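Local coordinates for protein cytochrome C2 (PDB 1VYD) that carries electrons through its covalently bound heme c, donating them to the oxidized bacteriochlorophyll of the photosynthetic pathway in a purple bacterium, at residues E69-T74 with G80-E85. The protein carries 1 engineered substitution. Sequence-based numbering, arbitrary orientation.
Sequences EEDIAT and GAFLKE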
ATOM      1  N   GLU A  69      -1.421   7.408  -6.130  1.00 38.06           N
ATOM      2  CA  GLU A  69      -0.954   8.067  -4.925  1.00 38.90           C
ATOM      3  C   GLU A  69      -2.097   8.552  -4.047  1.00 39.13           C
ATOM      4  O   GLU A  69      -2.027   8.403  -2.816  1.00 40.90           O
ATOM      5  CB  GLU A  69      -0.123   9.297  -5.296  1.00 39.40           C
ATOM      6  CG  GLU A  69       1.245   8.865  -5.847  1.00 39.55           C
ATOM      7  CD  GLU A  69       2.085  10.113  -6.101  1.00 41.39           C
ATOM      8  OE1 GLU A  69       2.201  11.002  -5.228  1.00 41.50           O
ATOM      9  OE2 GLU A  69       2.581  10.198  -7.248  1.00 42.52           O
ATOM     10  N   GLU A  70      -3.101   9.142  -4.688  1.00 39.38           N
ATOM     11  CA  GLU A  70      -4.281   9.671  -4.010  1.00 38.61           C
ATOM     12  C   GLU A  70      -5.054   8.533  -3.388  1.00 37.04           C
ATOM     13  O   GLU A  70      -5.491   8.714  -2.255  1.00 41.18           O
ATOM     14  CB  GLU A  70      -5.167  10.418  -5.042  1.00 44.46           C
ATOM     15  CG  GLU A  70      -6.347  11.135  -4.420  1.00 53.35           C
ATOM     16  CD  GLU A  70      -7.307  11.764  -5.410  1.00 59.50           C
ATOM     17  OE1 GLU A  70      -7.716  11.120  -6.426  1.00 61.74           O
ATOM     18  OE2 GLU A  70      -7.760  12.922  -5.145  1.00 62.54           O
ATOM     19  N   ASP A  71      -5.298   7.397  -4.052  1.00 32.55           N
ATOM     20  CA  ASP A  71      -5.900   6.273  -3.376  1.00 32.50           C
ATOM     21  C   ASP A  71      -4.969   5.698  -2.295  1.00 30.56           C
ATOM     22  O   ASP A  71      -5.466   5.176  -1.313  1.00 30.56           O
ATOM     23  CB  ASP A  71      -6.328   5.133  -4.309  1.00 34.66           C
ATOM     24  CG  ASP A  71      -7.273   5.669  -5.375  1.00 38.68           C
ATOM     25  OD1 ASP A  71      -7.001   5.539  -6.587  1.00 42.20           O
ATOM     26  OD2 ASP A  71      -8.300   6.212  -4.943  1.00 38.52           O
ATOM     27  N   ILE A  72      -3.658   5.668  -2.421  1.00 29.78           N
ATOM     28  CA  ILE A  72      -2.844   5.142  -1.326  1.00 31.65           C
ATOM     29  C   ILE A  72      -3.005   6.007  -0.083  1.00 32.76           C
ATOM     30  O   ILE A  72      -3.242   5.485   1.023  1.00 31.08           O
ATOM     31  CB  ILE A  72      -1.354   5.036  -1.748  1.00 30.49           C
ATOM     32  CG1 ILE A  72      -1.323   3.915  -2.821  1.00 29.01           C
ATOM     33  CG2 ILE A  72      -0.511   4.713  -0.519  1.00 27.16           C
ATOM     34  CD1 ILE A  72       0.045   3.697  -3.409  1.00 30.98           C
ATOM     35  N   ALA A  73      -2.877   7.341  -0.289  1.00 34.37           N
ATOM     36  CA  ALA A  73      -3.095   8.335   0.766  1.00 36.40           C
ATOM     37  C   ALA A  73      -4.406   8.159   1.505  1.00 36.07           C
ATOM     38  O   ALA A  73      -4.400   8.328   2.722  1.00 38.01           O
ATOM     39  CB  ALA A  73      -3.264   9.771   0.193  1.00 37.66           C
ATOM     40  N   THR A  74      -5.506   7.842   0.821  1.00 34.76           N
ATOM     41  CA  THR A  74      -6.779   7.668   1.561  1.00 33.67           C
ATOM     42  C   THR A  74      -6.859   6.302   2.195  1.00 33.51           C
ATOM     43  O   THR A  74      -7.499   6.079   3.225  1.00 31.42           O
ATOM     44  CB  THR A  74      -7.978   7.776   0.586  1.00 34.97           C
ATOM     45  OG1 THR A  74      -7.981   9.052  -0.099  1.00 37.36           O
ATOM     46  CG2 THR A  74      -9.294   7.647   1.314  1.00 35.84           C
ATOM     47  N   GLY A  80      -9.835  -0.334   6.257  1.00 38.60           N
ATOM     48  CA  GLY A  80     -11.141  -1.010   6.264  1.00 36.45           C
ATOM     49  C   GLY A  80     -12.203  -0.037   5.787  1.00 37.66           C
ATOM     50  O   GLY A  80     -13.055  -0.411   4.963  1.00 39.22           O
ATOM     51  N   ALA A  81     -12.131   1.262   6.075  1.00 37.15           N
ATOM     52  CA  ALA A  81     -13.260   2.098   5.549  1.00 38.22           C
ATOM     53  C   ALA A  81     -13.133   2.241   4.050  1.00 40.29           C
ATOM     54  O   ALA A  81     -14.050   2.281   3.229  1.00 43.13           O
ATOM     55  CB  ALA A  81     -13.228   3.487   6.195  1.00 37.08           C
ATOM     56  N   PHE A  82     -11.873   2.341   3.556  1.00 38.60           N
ATOM     57  CA  PHE A  82     -11.632   2.466   2.138  1.00 35.83           C
ATOM     58  C   PHE A  82     -12.264   1.294   1.403  1.00 34.94           C
ATOM     59  O   PHE A  82     -12.934   1.474   0.388  1.00 32.94           O
ATOM     60  CB  PHE A  82     -10.125   2.463   1.907  1.00 35.91           C
ATOM     61  CG  PHE A  82      -9.759   2.659   0.449  1.00 34.66           C
ATOM     62  CD1 PHE A  82      -9.719   3.944  -0.057  1.00 33.97           C
ATOM     63  CD2 PHE A  82      -9.454   1.587  -0.352  1.00 32.23           C
ATOM     64  CE1 PHE A  82      -9.371   4.143  -1.377  1.00 32.88           C
ATOM     65  CE2 PHE A  82      -9.117   1.773  -1.677  1.00 31.03           C
ATOM     66  CZ  PHE A  82      -9.069   3.037  -2.177  1.00 31.94           C
ATOM     67  N   LEU A  83     -11.944   0.100   1.914  1.00 34.39           N
ATOM     68  CA  LEU A  83     -12.418  -1.102   1.228  1.00 35.43           C
ATOM     69  C   LEU A  83     -13.946  -1.141   1.210  1.00 37.62           C
ATOM     70  O   LEU A  83     -14.489  -1.380   0.111  1.00 35.35           O
ATOM     71  CB  LEU A  83     -11.730  -2.336   1.809  1.00 32.66           C
ATOM     72  CG  LEU A  83     -10.218  -2.377   1.512  1.00 34.15           C
ATOM     73  CD1 LEU A  83      -9.516  -3.543   2.238  1.00 33.72           C
ATOM     74  CD2 LEU A  83      -9.886  -2.502   0.017  1.00 30.79           C
ATOM     75  N   LYS A  84     -14.596  -0.888   2.355  1.00 38.85           N
ATOM     76  CA  LYS A  84     -16.073  -0.876   2.386  1.00 41.87           C
ATOM     77  C   LYS A  84     -16.690   0.052   1.338  1.00 42.29           C
ATOM     78  O   LYS A  84     -17.555  -0.366   0.547  1.00 43.46           O
ATOM     79  CB  LYS A  84     -16.623  -0.437   3.758  1.00 39.90           C
ATOM     80  CG  LYS A  84     -15.947  -1.165   4.905  1.00 40.05           C
ATOM     81  CD  LYS A  84     -16.889  -1.507   6.041  1.00 43.83           C
ATOM     82  CE  LYS A  84     -16.105  -2.130   7.196  1.00 46.05           C
ATOM     83  NZ  LYS A  84     -15.239  -1.000   7.693  1.00 50.80           N
ATOM     84  N   GLU A  85     -16.247   1.278   1.242  1.00 42.86           N
ATOM     85  CA  GLU A  85     -16.664   2.225   0.231  1.00 46.89           C
ATOM     86  C   GLU A  85     -16.414   1.836  -1.223  1.00 47.68           C
ATOM     87  O   GLU A  85     -17.370   1.805  -2.030  1.00 46.10           O
ATOM     88  CB  GLU A  85     -15.997   3.588   0.540  1.00 49.30           C
ATOM     89  CG  GLU A  85     -16.690   4.691  -0.233  1.00 56.98           C
ATOM     90  CD  GLU A  85     -16.178   6.090   0.031  1.00 63.02           C
ATOM     91  OE1 GLU A  85     -15.586   6.672  -0.943  1.00 64.53           O
ATOM     92  OE2 GLU A  85     -16.405   6.586   1.191  1.00 66.73           O
TER
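Two consecutive helices of the cytochrome c fold, 69-77 and 79-87, meet here ahead of the loop that carries the axial heme ligand M96, and a single aromatic side chain, F82, bridges them. Between 69-74 and 80-85 the backbones stay apart, the nearest CA atoms being those of T74 and F82, 7.1 Å from each other. F82 reaches the first helix by an extended chi1 of -177°, which carries CG away from its own backbone N; one turn of that helix, D71 to T74, receives the ring. T74 meets the ring at its edge, near the ring plane, CG2 lying 4.0 Å from F82 CD1, and the two side chains cross at about a right angle. Farther along the ring, CB of D71 lies 4.1 Å from F82 CZ, and the carbonyl O of D71 comes obliquely to within 4.0 Å of F82 CE1. D71 OD1 hydrogen-bonds T68 OG1, and T74 OG1 makes a weak hydrogen bond of 3.3 Å to E70 O in its own helix. F65, from the preceding loop, touches both D71 and F82. No hydrogen bond links the two segments, which bury just 137 Å² between them, so their direct contact rests on van der Waals packing around one buried phenyl ring.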